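Local coordinates for quinone oxidoreductase 1 (Escherichia coli, PDB 1QOR), which catalyses the NADPH-dependent reduction of quinones to semiquinones, as a homodimer belonging to the zinc-containing alcohol dehydrogenase family, at residues A157-K162 / L182-W187; E142-H147 / A166-T171; H8-P13 / P55-G60. All coordinates share one frame; numbering follows the deposited sequence.

Contact 1: A157-K162 / L182-W187; sequences ACQWAK and LKAGAW
Cys158 and Ala184 meet through their beta carbons, with Cys158 CB 3.7 Å from Ala184 CB. A turn of helix 152-164 here packs against the end of helix 175-184. The thiol carries the contact on to Ala186. Cys158 SG lies anti to its own carbonyl carbon (chi1 -74°) and comes 3.9 Å from Ala186 CB. Gln159 touches with its aliphatic part, CG resting 3.4 Å from Ala184 O. Its amide is bonded beyond the contact: OE1 to Lys293 N and NE2 to Leu155 O. Lys162 stretches out with an extended chain, and its CD passes 3.9 Å from Gly185 CA.

The ammonium group reaches the carbonyls of the helix end through water. One water accepts from Lys162 NZ and donates to Ala184 O, 2.9 Å from that oxygen. A second accepts from Lys162 NZ and donates weakly to Lys183 O. The positive charge probably suits this C-terminal end. Gly185 closes the helix in a Schellman motif, with Gly185 N bonded to Leu182 O at 2.9 Å. Its phi of 130° suits glycine, since a beta carbon would press on the Ala184 carbonyl.

Around this Rossmann-domain contact, Cys158 and Ala186 both touch Leu168 of strand 167-172. Ala157 and Ala161 pack on Phe146 and Phe144 of strand 143-146, while Trp160 meets Val128 of helix 115-135.

Contact 2: E142-H147 / A166-T171; sequences EQFLFH and AKLIGT
The Phe144 ring has Leu168 CA over one face and Ala166 CB at its edge, near the ring plane. The face contact is a CH-pi interaction, with Leu168 CA 4.2 Å from the centroid of the Phe144 ring. The two residues pair across strands 143-146 and 167-172, the parallel strands of a Rossmann beta-alpha-beta unit joined by helix 152-164. Glu142 O also lies at the edge of the Phe144 ring. Phe146 meets Leu168 through its CB, 3.7 Å from Leu168 CD1. Phe146 CG is anti to the backbone N (chi1 -160°). The ring leads away from strand 167-172 and meets the ring of Tyr214.

Helix 152-164 covers the Phe144, Phe146 and Leu168 face. On the other face Leu145 CD1 lies 3.9 Å from Ile169 CG2, and Ile169 packs against helix 197-204.

Five backbone hydrogen bonds join the strands, among them Ile169 N to Phe144 O at 2.8 Å and Phe144 N to Lys167 O at 3.2 Å. At the C-terminal end Thr171 touches Tyr192, an NADP-binding residue. Thr171 OG1 is hydrogen-bonded to Ala148 N, and His147 ND1 lies 3.0 Å from this Thr171 oxygen.

Contact 3: H8-P13 / P55-G60; sequences HKHGGP and PSLPSG
Pro58 lies over one face of the His8 imidazole. Pro58 CG sits above the ring centre, 3.6 Å from the centroid of the His8 ring and only 8° off its normal. This is a CH-pi contact. The neighbouring pyrrolidine carbon extends it toward one side of the imidazole, with Pro58 CB 3.7 Å from His8 CD2. The two side chains are oblique to each other. His8 CG is anti to its carbonyl carbon (chi1 -67°), and the far end of the ring is tied down by a hydrogen bond from His8 NE2 to Glu6 OE2. That bond helps fix the ring rotation that presents a face to Pro58.

Leu57 precedes Pro58 across a cis peptide bond, and both beta carbons point toward residues 8-13. One methyl of the leucine does most of the work. Leu57 CD1 lies 3.9 Å from His8 O and also reaches the backbone at Lys9 CA. It meets the other imidazole obliquely, 4.1 Å from His10 CE1. The His10 ring in turn meets the ring of Phe7, which Leu57 also touches.

The contact joins two surface loops, one between strands 3-6 and 17-20, the other between helix 42-49 and strand 65-72. The second loop belongs to the GroES-like part of the chain. Further along the first, Gly11 O is hydrogen-bonded to Arg48 NH1.

Between the loops the chemistry is CH-pi and van der Waals contact, with the polar bonding of His8 directed to Glu6. That carboxylate would tend to favour a protonated His8 ring.

In the fold
From the N terminus, contact 3 comes first. It ties the loop after strand 3-6 to the loop before strand 65-72, in the GroES-like part of the chain, and closes a loop that holds strands 17-20, 30-35 and 37-39 and helix 42-49. Its centre is about 36 Å from those of the other two, across the centre of the chain. Contacts 1 and 2 cross, because their segments alternate: 142-147, 157-162, 166-171, 182-187. Contact 2 closes the loop through helix 152-164, and contact 1 the loop through strand 167-172. Probable hydrogen bonds from Trp187 to Leu168 and from Ala166 to Ala161 join them. Together they tie strands 143-146 and 167-172 to helices 152-164 and 175-184 in the Rossmann domain.

Contact 1: A157-K162 / L182-W187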
loop_
_atom_site.group_PDB
_atom_site.type_symbol
_atom_site.label_atom_id
_atom_site.label_comp_id
_atom_site.label_asym_id
_atom_site.label_seq_id
_atom_site.Cartn_x
_atom_site.Cartn_y
_atom_site.Cartn_z
ATOM N N ALA A 157 -12.378 -16.289 9.865
ATOM C CA ALA A 157 -12.470 -15.638 8.563
ATOM C C ALA A 157 -13.325 -16.499 7.586
ATOM O O ALA A 157 -14.134 -15.974 6.823
ATOM C CB ALA A 157 -11.063 -15.377 7.996
ATOM N N CYS A 158 -13.119 -17.807 7.589
ATOM C CA CYS A 158 -13.911 -18.703 6.734
ATOM C C CYS A 158 -15.457 -18.536 6.949
ATOM O O CYS A 158 -16.215 -18.355 5.994
ATOM C CB CYS A 158 -13.506 -20.139 7.025
ATOM S SG CYS A 158 -11.923 -20.600 6.357
ATOM N N GLN A 159 -15.879 -18.505 8.220
ATOM C CA GLN A 159 -17.268 -18.421 8.611
ATOM C C GLN A 159 -17.841 -17.082 8.339
ATOM O O GLN A 159 -19.004 -16.978 7.913
ATOM C CB GLN A 159 -17.406 -18.807 10.073
ATOM C CG GLN A 159 -16.815 -20.187 10.360
ATOM C CD GLN A 159 -16.964 -20.630 11.803
ATOM O OE1 GLN A 159 -18.061 -21.034 12.229
ATOM N NE2 GLN A 159 -15.848 -20.569 12.582
ATOM N N TRP A 160 -17.047 -16.028 8.575
ATOM C CA TRP A 160 -17.526 -14.679 8.292
ATOM C C TRP A 160 -17.659 -14.453 6.763
ATOM O O TRP A 160 -18.660 -13.888 6.302
ATOM C CB TRP A 160 -16.626 -13.615 8.941
ATOM C CG TRP A 160 -17.369 -12.375 9.235
ATOM C CD1 TRP A 160 -18.326 -11.771 8.445
ATOM C CD2 TRP A 160 -17.246 -11.558 10.419
ATOM N NE1 TRP A 160 -18.798 -10.622 9.076
ATOM C CE2 TRP A 160 -18.150 -10.472 10.279
ATOM C CE3 TRP A 160 -16.465 -11.645 11.582
ATOM C CZ2 TRP A 160 -18.291 -9.481 11.264
ATOM C CZ3 TRP A 160 -16.606 -10.668 12.562
ATOM C CH2 TRP A 160 -17.514 -9.598 12.395
ATOM N N ALA A 161 -16.679 -14.930 5.992
ATOM C CA ALA A 161 -16.718 -14.794 4.534
ATOM C C ALA A 161 -17.988 -15.491 3.980
ATOM O O ALA A 161 -18.710 -14.923 3.143
ATOM C CB ALA A 161 -15.488 -15.364 3.927
ATOM N N LYS A 162 -18.253 -16.713 4.438
ATOM C CA LYS A 162 -19.454 -17.446 4.042
ATOM C C LYS A 162 -20.712 -16.640 4.399
ATOM O O LYS A 162 -21.577 -16.425 3.558
ATOM C CB LYS A 162 -19.499 -18.775 4.776
ATOM C CG LYS A 162 -20.697 -19.618 4.488
ATOM C CD LYS A 162 -20.541 -20.957 5.202
ATOM C CE LYS A 162 -21.891 -21.612 5.543
ATOM N NZ LYS A 162 -21.692 -22.936 6.259
ATOM N N LEU A 182 -12.761 -26.060 4.752
ATOM C CA LEU A 182 -13.921 -26.231 3.861
ATOM C C LEU A 182 -15.194 -26.371 4.702
ATOM O O LEU A 182 -16.187 -25.705 4.486
ATOM C CB LEU A 182 -13.693 -27.441 2.948
ATOM C CG LEU A 182 -12.657 -27.247 1.837
ATOM C CD1 LEU A 182 -12.142 -28.550 1.371
ATOM C CD2 LEU A 182 -13.259 -26.503 0.696
ATOM N N LYS A 183 -15.083 -27.122 5.774
ATOM C CA LYS A 183 -16.182 -27.334 6.691
ATOM C C LYS A 183 -16.595 -25.997 7.258
ATOM O O LYS A 183 -17.786 -25.699 7.324
ATOM C CB LYS A 183 -15.696 -28.233 7.787
ATOM C CG LYS A 183 -16.756 -29.014 8.454
ATOM C CD LYS A 183 -16.135 -30.359 8.970
ATOM N N ALA A 184 -15.625 -25.163 7.653
ATOM C CA ALA A 184 -15.955 -23.819 8.176
ATOM C C ALA A 184 -16.527 -22.886 7.097
ATOM O O ALA A 184 -17.194 -21.902 7.414
ATOM C CB ALA A 184 -14.746 -23.178 8.816
ATOM N N GLY A 185 -16.313 -23.163 5.812
ATOM C CA GLY A 185 -16.886 -22.228 4.855
ATOM C C GLY A 185 -15.973 -21.689 3.772
ATOM O O GLY A 185 -16.402 -20.840 3.003
ATOM N N ALA A 186 -14.741 -22.173 3.685
ATOM C CA ALA A 186 -13.849 -21.751 2.623
ATOM C C ALA A 186 -14.427 -22.357 1.340
ATOM O O ALA A 186 -14.820 -23.537 1.325
ATOM C CB ALA A 186 -12.478 -22.309 2.850
ATOM N N TRP A 187 -14.458 -21.566 0.267
ATOM C CA TRP A 187 -14.967 -22.004 -1.014
ATOM C C TRP A 187 -14.044 -23.055 -1.605
ATOM O O TRP A 187 -14.499 -24.114 -1.999
ATOM C CB TRP A 187 -15.110 -20.821 -1.927
ATOM C CG TRP A 187 -15.667 -21.142 -3.287
ATOM C CD1 TRP A 187 -16.910 -21.640 -3.580
ATOM C CD2 TRP A 187 -15.041 -20.866 -4.540
ATOM N NE1 TRP A 187 -17.099 -21.662 -4.937
ATOM C CE2 TRP A 187 -15.969 -21.197 -5.552
ATOM C CE3 TRP A 187 -13.787 -20.364 -4.903
ATOM C CZ2 TRP A 187 -15.687 -21.040 -6.904
ATOM C CZ3 TRP A 187 -13.501 -20.205 -6.257
ATOM C CH2 TRP A 187 -14.448 -20.541 -7.241
HETATM O O HOH W 1 -19.879 -24.576 4.977
HETATM O O HOH W 2 -19.901 -21.631 8.403
#

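Contact 2: E142-H147 / A166-T171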
loop_
_atom_site.group_PDB
_atom_site.type_symbol
_atom_site.label_atom_id
_atom_site.label_comp_id
_atom_site.label_asym_id
_atom_site.label_seq_id
_atom_site.Cartn_x
_atom_site.Cartn_y
_atom_site.Cartn_z
ATOM N N GLU A 142 -17.556 -12.298 -4.288
ATOM C CA GLU A 142 -16.168 -11.964 -4.550
ATOM C C GLU A 142 -15.228 -13.075 -4.134
ATOM O O GLU A 142 -15.343 -13.578 -3.025
ATOM C CB GLU A 142 -15.789 -10.693 -3.824
ATOM C CG GLU A 142 -14.361 -10.292 -4.104
ATOM C CD GLU A 142 -14.026 -8.863 -3.720
ATOM O OE1 GLU A 142 -14.818 -8.191 -3.031
ATOM O OE2 GLU A 142 -12.957 -8.402 -4.148
ATOM N N GLN A 143 -14.288 -13.430 -5.010
ATOM C CA GLN A 143 -13.280 -14.450 -4.720
ATOM C C GLN A 143 -12.038 -13.711 -4.205
ATOM O O GLN A 143 -11.659 -12.700 -4.757
ATOM C CB GLN A 143 -12.891 -15.217 -5.988
ATOM C CG GLN A 143 -14.056 -15.883 -6.722
ATOM C CD GLN A 143 -13.634 -16.635 -7.998
ATOM O OE1 GLN A 143 -14.440 -17.325 -8.603
ATOM N NE2 GLN A 143 -12.402 -16.499 -8.404
ATOM N N PHE A 144 -11.397 -14.211 -3.167
ATOM C CA PHE A 144 -10.214 -13.539 -2.660
ATOM C C PHE A 144 -9.426 -14.605 -1.927
ATOM O O PHE A 144 -10.000 -15.648 -1.552
ATOM C CB PHE A 144 -10.586 -12.386 -1.715
ATOM C CG PHE A 144 -11.331 -12.821 -0.488
ATOM C CD1 PHE A 144 -12.720 -13.057 -0.529
ATOM C CD2 PHE A 144 -10.660 -12.982 0.739
ATOM C CE1 PHE A 144 -13.424 -13.436 0.631
ATOM C CE2 PHE A 144 -11.374 -13.363 1.900
ATOM C CZ PHE A 144 -12.761 -13.585 1.834
ATOM N N LEU A 145 -8.139 -14.347 -1.719
ATOM C CA LEU A 145 -7.266 -15.289 -1.046
ATOM C C LEU A 145 -7.032 -14.941 0.448
ATOM O O LEU A 145 -6.889 -13.746 0.816
ATOM C CB LEU A 145 -5.951 -15.385 -1.826
ATOM C CG LEU A 145 -4.862 -16.338 -1.333
ATOM C CD1 LEU A 145 -5.310 -17.750 -1.515
ATOM C CD2 LEU A 145 -3.562 -16.064 -2.124
ATOM N N PHE A 146 -6.955 -15.971 1.305
ATOM C CA PHE A 146 -6.770 -15.754 2.731
ATOM C C PHE A 146 -5.890 -16.875 3.219
ATOM O O PHE A 146 -6.293 -18.029 3.189
ATOM C CB PHE A 146 -8.126 -15.751 3.443
ATOM C CG PHE A 146 -8.125 -15.074 4.795
ATOM C CD1 PHE A 146 -7.503 -15.674 5.901
ATOM C CD2 PHE A 146 -8.747 -13.838 4.968
ATOM C CE1 PHE A 146 -7.504 -15.040 7.174
ATOM C CE2 PHE A 146 -8.756 -13.196 6.219
ATOM C CZ PHE A 146 -8.128 -13.807 7.330
ATOM N N HIS A 147 -4.681 -16.538 3.654
ATOM C CA HIS A 147 -3.699 -17.505 4.111
ATOM C C HIS A 147 -3.921 -18.078 5.467
ATOM O O HIS A 147 -4.546 -17.460 6.306
ATOM C CB HIS A 147 -2.311 -16.890 4.049
ATOM C CG HIS A 147 -1.807 -16.698 2.651
ATOM N ND1 HIS A 147 -1.047 -17.640 1.993
ATOM C CD2 HIS A 147 -1.921 -15.655 1.799
ATOM C CE1 HIS A 147 -0.702 -17.181 0.804
ATOM N NE2 HIS A 147 -1.220 -15.977 0.662
ATOM N N ALA A 166 -19.405 -14.588 0.340
ATOM C CA ALA A 166 -18.223 -14.370 -0.454
ATOM C C ALA A 166 -17.494 -15.668 -0.661
ATOM O O ALA A 166 -17.791 -16.663 -0.001
ATOM C CB ALA A 166 -17.343 -13.348 0.217
ATOM N N LYS A 167 -16.499 -15.644 -1.546
ATOM C CA LYS A 167 -15.756 -16.840 -1.873
ATOM C C LYS A 167 -14.280 -16.852 -1.468
ATOM O O LYS A 167 -13.376 -16.590 -2.257
ATOM C CB LYS A 167 -15.928 -17.179 -3.361
ATOM C CG LYS A 167 -17.396 -17.434 -3.804
ATOM C CD LYS A 167 -17.389 -17.786 -5.293
ATOM C CE LYS A 167 -18.778 -18.009 -5.875
ATOM N NZ LYS A 167 -19.578 -18.911 -5.018
ATOM N N LEU A 168 -14.051 -17.237 -0.231
ATOM C CA LEU A 168 -12.716 -17.299 0.283
ATOM C C LEU A 168 -11.978 -18.504 -0.282
ATOM O O LEU A 168 -12.502 -19.625 -0.259
ATOM C CB LEU A 168 -12.760 -17.371 1.838
ATOM C CG LEU A 168 -11.451 -17.424 2.670
ATOM C CD1 LEU A 168 -11.694 -16.673 3.967
ATOM C CD2 LEU A 168 -10.939 -18.829 2.951
ATOM N N ILE A 169 -10.784 -18.261 -0.813
ATOM C CA ILE A 169 -9.912 -19.315 -1.295
ATOM C C ILE A 169 -8.825 -19.324 -0.184
ATOM O O ILE A 169 -8.111 -18.336 -0.009
ATOM C CB ILE A 169 -9.304 -18.925 -2.670
ATOM C CG1 ILE A 169 -10.408 -18.725 -3.715
ATOM C CG2 ILE A 169 -8.196 -19.886 -3.076
ATOM C CD1 ILE A 169 -9.939 -17.922 -4.945
ATOM N N GLY A 170 -8.738 -20.381 0.616
ATOM C CA GLY A 170 -7.773 -20.397 1.706
ATOM C C GLY A 170 -6.558 -21.236 1.410
ATOM O O GLY A 170 -6.602 -21.998 0.446
ATOM N N THR A 171 -5.458 -21.019 2.143
ATOM C CA THR A 171 -4.254 -21.829 1.988
ATOM C C THR A 171 -4.049 -22.448 3.346
ATOM O O THR A 171 -4.319 -21.795 4.350
ATOM C CB THR A 171 -2.969 -20.997 1.666
ATOM O OG1 THR A 171 -2.731 -20.049 2.707
ATOM C CG2 THR A 171 -3.109 -20.272 0.336
#

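Contact 3: H8-P13 / P55-G60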
loop_
_atom_site.group_PDB
_atom_site.type_symbol
_atom_site.label_atom_id
_atom_site.label_comp_id
_atom_site.label_asym_id
_atom_site.label_seq_id
_atom_site.Cartn_x
_atom_site.Cartn_y
_atom_site.Cartn_z
ATOM N N HIS A 8 11.816 -12.749 31.831
ATOM C CA HIS A 8 12.894 -11.834 32.201
ATOM C C HIS A 8 13.902 -11.647 31.067
ATOM O O HIS A 8 14.803 -10.803 31.171
ATOM C CB HIS A 8 13.632 -12.385 33.450
ATOM C CG HIS A 8 12.801 -12.389 34.705
ATOM N ND1 HIS A 8 13.305 -12.017 35.935
ATOM C CD2 HIS A 8 11.501 -12.717 34.918
ATOM C CE1 HIS A 8 12.355 -12.117 36.852
ATOM N NE2 HIS A 8 11.250 -12.540 36.261
ATOM N N LYS A 9 13.754 -12.429 30.000
ATOM C CA LYS A 9 14.662 -12.356 28.863
ATOM C C LYS A 9 13.948 -12.899 27.644
ATOM O O LYS A 9 13.028 -13.712 27.786
ATOM C CB LYS A 9 15.902 -13.227 29.108
ATOM C CG LYS A 9 15.554 -14.669 29.468
ATOM C CD LYS A 9 16.763 -15.557 29.624
ATOM C CE LYS A 9 17.577 -15.536 28.344
ATOM N NZ LYS A 9 18.517 -16.726 28.217
ATOM N N HIS A 10 14.374 -12.485 26.458
ATOM C CA HIS A 10 13.778 -12.994 25.246
ATOM C C HIS A 10 14.274 -14.372 24.865
ATOM O O HIS A 10 15.417 -14.730 25.137
ATOM C CB HIS A 10 13.979 -12.026 24.110
ATOM C CG HIS A 10 13.074 -10.853 24.207
ATOM N ND1 HIS A 10 13.531 -9.556 24.212
ATOM C CD2 HIS A 10 11.743 -10.785 24.431
ATOM C CE1 HIS A 10 12.522 -8.735 24.449
ATOM N NE2 HIS A 10 11.424 -9.457 24.584
ATOM N N GLY A 11 13.394 -15.183 24.301
ATOM C CA GLY A 11 13.834 -16.497 23.907
ATOM C C GLY A 11 12.705 -17.382 23.487
ATOM O O GLY A 11 11.674 -16.882 23.080
ATOM N N GLY A 12 12.925 -18.691 23.592
ATOM C CA GLY A 12 11.942 -19.666 23.208
ATOM C C GLY A 12 10.922 -19.798 24.310
ATOM O O GLY A 12 11.073 -19.168 25.366
ATOM N N PRO A 13 9.910 -20.670 24.130
ATOM C CA PRO A 13 8.835 -20.919 25.101
ATOM C C PRO A 13 9.343 -21.173 26.539
ATOM O O PRO A 13 8.702 -20.797 27.533
ATOM C CB PRO A 13 8.144 -22.145 24.512
ATOM C CG PRO A 13 8.344 -21.962 22.973
ATOM C CD PRO A 13 9.794 -21.557 22.949
ATOM N N PRO A 55 7.718 -2.916 26.719
ATOM C CA PRO A 55 8.136 -1.631 27.301
ATOM C C PRO A 55 9.390 -1.878 28.163
ATOM O O PRO A 55 10.337 -1.082 28.137
ATOM C CB PRO A 55 6.926 -1.243 28.136
ATOM C CG PRO A 55 5.778 -1.764 27.297
ATOM C CD PRO A 55 6.270 -3.141 26.913
ATOM N N SER A 56 9.417 -3.011 28.868
ATOM C CA SER A 56 10.566 -3.371 29.674
ATOM C C SER A 56 10.505 -4.823 30.170
ATOM O O SER A 56 9.444 -5.471 30.142
ATOM C CB SER A 56 10.665 -2.430 30.868
ATOM O OG SER A 56 9.508 -2.580 31.669
ATOM N N LEU A 57 11.647 -5.309 30.654
ATOM C CA LEU A 57 11.785 -6.648 31.190
ATOM C C LEU A 57 12.092 -6.504 32.688
ATOM O O LEU A 57 12.783 -5.576 33.084
ATOM C CB LEU A 57 12.912 -7.388 30.459
ATOM C CG LEU A 57 12.684 -7.693 28.964
ATOM C CD1 LEU A 57 13.910 -8.303 28.279
ATOM C CD2 LEU A 57 11.527 -8.636 28.843
ATOM N N PRO A 58 11.559 -7.400 33.544
ATOM C CA PRO A 58 10.687 -8.535 33.203
ATOM C C PRO A 58 9.376 -8.024 32.650
ATOM O O PRO A 58 9.045 -6.837 32.799
ATOM C CB PRO A 58 10.468 -9.233 34.552
ATOM C CG PRO A 58 11.678 -8.852 35.350
ATOM C CD PRO A 58 11.828 -7.385 34.989
ATOM N N SER A 59 8.620 -8.915 32.029
ATOM C CA SER A 59 7.346 -8.508 31.464
ATOM C C SER A 59 6.331 -9.609 31.526
ATOM O O SER A 59 6.688 -10.805 31.574
ATOM C CB SER A 59 7.547 -8.097 30.006
ATOM O OG SER A 59 6.334 -7.675 29.416
ATOM N N GLY A 60 5.068 -9.198 31.625
ATOM C CA GLY A 60 3.967 -10.143 31.568
ATOM C C GLY A 60 3.679 -10.341 30.060
ATOM O O GLY A 60 4.392 -9.782 29.200
#